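Local coordinates for protein kunitz-type conkunitzin-S1 (Conus striatus, PDB 6Q6C) that blocks voltage-activated potassium channels of the Shaker family as a Kunitz-type neurotoxin of cone snail venom, at residues Cys7-Asp12 and Gly42-Phe47. The protein carries 1 engineered substitution. Numbering follows the deposited sequence.
Sequences CDLPAD and GNENNF
Cys7, tied to Cys57 by a disulfide, brings its carbonyl O within 3.6 Å of Asn45 ND2, where the N-terminal loop of this Kunitz domain meets the loop between strand 31-37 and helix 50-58. Leu9 lays its side chain against both asparagines, CB 4.0 Å from Asn45 CB; the Leu9 and Asn43 side chains run past each other in opposite directions, and CD1 ends against Glu44 N. Leu9 O takes a nearly straight bond from Asn45 ND2 (2.9 Å, 166°), and lies in the plane of that amide. Asn45 has CG anti to its backbone N (chi1 -170°), which carries the amide across to Leu9. One residue on, Pro10 O receives Asn43 ND2 at 2.8 Å, in the carbonyl plane. Asn43 OD1 closes an Asx turn with Asn45 N (3.0 Å), and lies 2.8 Å from a water that accepts from Asp12 N and has more acceptors in reach, Asn45 O among them, than protons. At Asp12, CB sits 3.6 Å from Asn43 ND2, and a second water links Asp12 O to Asn43 N and Asn46 ND2. Each asparagine thus gives an N-H to a carbonyl across the contact and its OD1 to a backbone N (Asn45 N, Tyr25 N), fixing each amide's orientation.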
loop_
_atom_site.group_PDB
_atom_site.type_symbol
_atom_site.label_atom_id
_atom_site.label_comp_id
_atom_site.label_asym_id
_atom_site.label_seq_id
_atom_site.Cartn_x
_atom_site.Cartn_y
_atom_site.Cartn_z
ATOM N N CYS A 7 -8.113 -1.941 -0.412
ATOM C CA CYS A 7 -7.639 -1.420 0.882
ATOM C C CYS A 7 -7.462 -2.556 1.895
ATOM O O CYS A 7 -6.729 -2.340 2.887
ATOM C CB CYS A 7 -8.613 -0.396 1.438
ATOM S SG CYS A 7 -8.825 1.020 0.307
ATOM N N ASP A 8 -8.097 -3.718 1.653
ATOM C CA ASP A 8 -7.990 -4.887 2.567
ATOM C C ASP A 8 -6.927 -5.869 2.082
ATOM O O ASP A 8 -6.715 -6.828 2.805
ATOM C CB ASP A 8 -9.347 -5.555 2.714
ATOM C CG ASP A 8 -10.375 -4.652 3.392
ATOM O OD1 ASP A 8 -10.000 -3.689 4.134
ATOM O OD2 ASP A 8 -11.521 -4.864 3.147
ATOM N N LEU A 9 -6.237 -5.581 0.990
ATOM C CA LEU A 9 -5.211 -6.521 0.521
ATOM C C LEU A 9 -3.986 -6.452 1.429
ATOM O O LEU A 9 -3.658 -5.409 1.968
ATOM C CB LEU A 9 -4.822 -6.194 -0.917
ATOM C CG LEU A 9 -5.894 -6.412 -1.990
ATOM C CD1 LEU A 9 -5.434 -5.832 -3.293
ATOM C CD2 LEU A 9 -6.242 -7.876 -2.176
ATOM N N PRO A 10 -3.248 -7.555 1.582
ATOM C CA PRO A 10 -2.039 -7.550 2.411
ATOM C C PRO A 10 -0.968 -6.679 1.789
ATOM O O PRO A 10 -0.848 -6.573 0.562
ATOM C CB PRO A 10 -1.618 -9.034 2.440
ATOM C CG PRO A 10 -2.258 -9.649 1.244
ATOM C CD PRO A 10 -3.496 -8.844 0.930
ATOM N N ALA A 11 -0.062 -6.168 2.627
ATOM C CA ALA A 11 1.196 -5.596 2.117
ATOM C C ALA A 11 1.908 -6.679 1.313
ATOM O O ALA A 11 2.139 -7.773 1.852
ATOM C CB ALA A 11 2.022 -5.062 3.266
ATOM N N ASP A 12 2.444 -6.324 0.142
ATOM C CA ASP A 12 3.084 -7.302 -0.765
ATOM C C ASP A 12 4.345 -6.684 -1.344
ATOM O O ASP A 12 4.252 -5.761 -2.132
ATOM C CB ASP A 12 2.098 -7.728 -1.847
ATOM C CG ASP A 12 2.562 -8.778 -2.805
ATOM O OD1 ASP A 12 3.740 -9.071 -2.855
ATOM O OD2 ASP A 12 1.651 -9.342 -3.494
ATOM N N GLY A 42 3.540 -6.612 -7.307
ATOM C CA GLY A 42 2.797 -6.413 -6.050
ATOM C C GLY A 42 1.300 -6.679 -6.145
ATOM O O GLY A 42 0.783 -7.501 -6.908
ATOM N N ASN A 43 0.580 -5.945 -5.316
ATOM C CA ASN A 43 -0.880 -5.826 -5.439
ATOM C C ASN A 43 -1.269 -4.360 -5.372
ATOM O O ASN A 43 -0.413 -3.506 -5.326
ATOM C CB ASN A 43 -1.533 -6.752 -4.457
ATOM C CG ASN A 43 -1.420 -6.310 -3.013
ATOM O OD1 ASN A 43 -1.294 -5.115 -2.710
ATOM N ND2 ASN A 43 -1.481 -7.301 -2.118
ATOM N N GLU A 44 -2.556 -4.097 -5.452
ATOM C CA GLU A 44 -3.073 -2.716 -5.579
ATOM C C GLU A 44 -2.992 -1.932 -4.265
ATOM O O GLU A 44 -3.220 -0.751 -4.301
ATOM C CB GLU A 44 -4.494 -2.805 -6.099
ATOM C CG GLU A 44 -4.549 -3.142 -7.580
ATOM C CD GLU A 44 -5.969 -3.543 -7.955
ATOM O OE1 GLU A 44 -6.730 -4.044 -7.075
ATOM O OE2 GLU A 44 -6.323 -3.353 -9.105
ATOM N N ASN A 45 -2.706 -2.551 -3.121
ATOM C CA ASN A 45 -2.598 -1.817 -1.850
ATOM C C ASN A 45 -1.186 -1.238 -1.748
ATOM O O ASN A 45 -0.369 -1.732 -0.985
ATOM C CB ASN A 45 -2.983 -2.678 -0.672
ATOM C CG ASN A 45 -3.114 -1.867 0.581
ATOM O OD1 ASN A 45 -2.946 -0.655 0.587
ATOM N ND2 ASN A 45 -3.367 -2.558 1.678
ATOM N N ASN A 46 -0.877 -0.334 -2.657
ATOM C CA ASN A 46 0.519 0.077 -2.934
ATOM C C ASN A 46 0.452 1.485 -3.467
ATOM O O ASN A 46 -0.032 1.655 -4.589
ATOM C CB ASN A 46 1.114 -0.943 -3.901
ATOM C CG ASN A 46 2.555 -0.633 -4.243
ATOM O OD1 ASN A 46 2.942 0.510 -4.222
ATOM N ND2 ASN A 46 3.340 -1.685 -4.456
ATOM N N PHE A 47 0.889 2.468 -2.678
ATOM C CA PHE A 47 0.764 3.895 -3.041
ATOM C C PHE A 47 2.152 4.530 -2.924
ATOM O O PHE A 47 2.951 4.224 -2.039
ATOM C CB PHE A 47 -0.198 4.659 -2.123
ATOM C CG PHE A 47 -1.570 4.028 -2.082
ATOM C CD1 PHE A 47 -1.859 2.976 -1.229
ATOM C CD2 PHE A 47 -2.561 4.534 -2.888
ATOM C CE1 PHE A 47 -3.103 2.374 -1.278
ATOM C CE2 PHE A 47 -3.826 3.959 -2.923
ATOM C CZ PHE A 47 -4.074 2.904 -2.101
HETATM O O HOH W 1 2.319 -4.337 -3.515
HETATM O O HOH W 2 0.869 -4.177 -1.145
#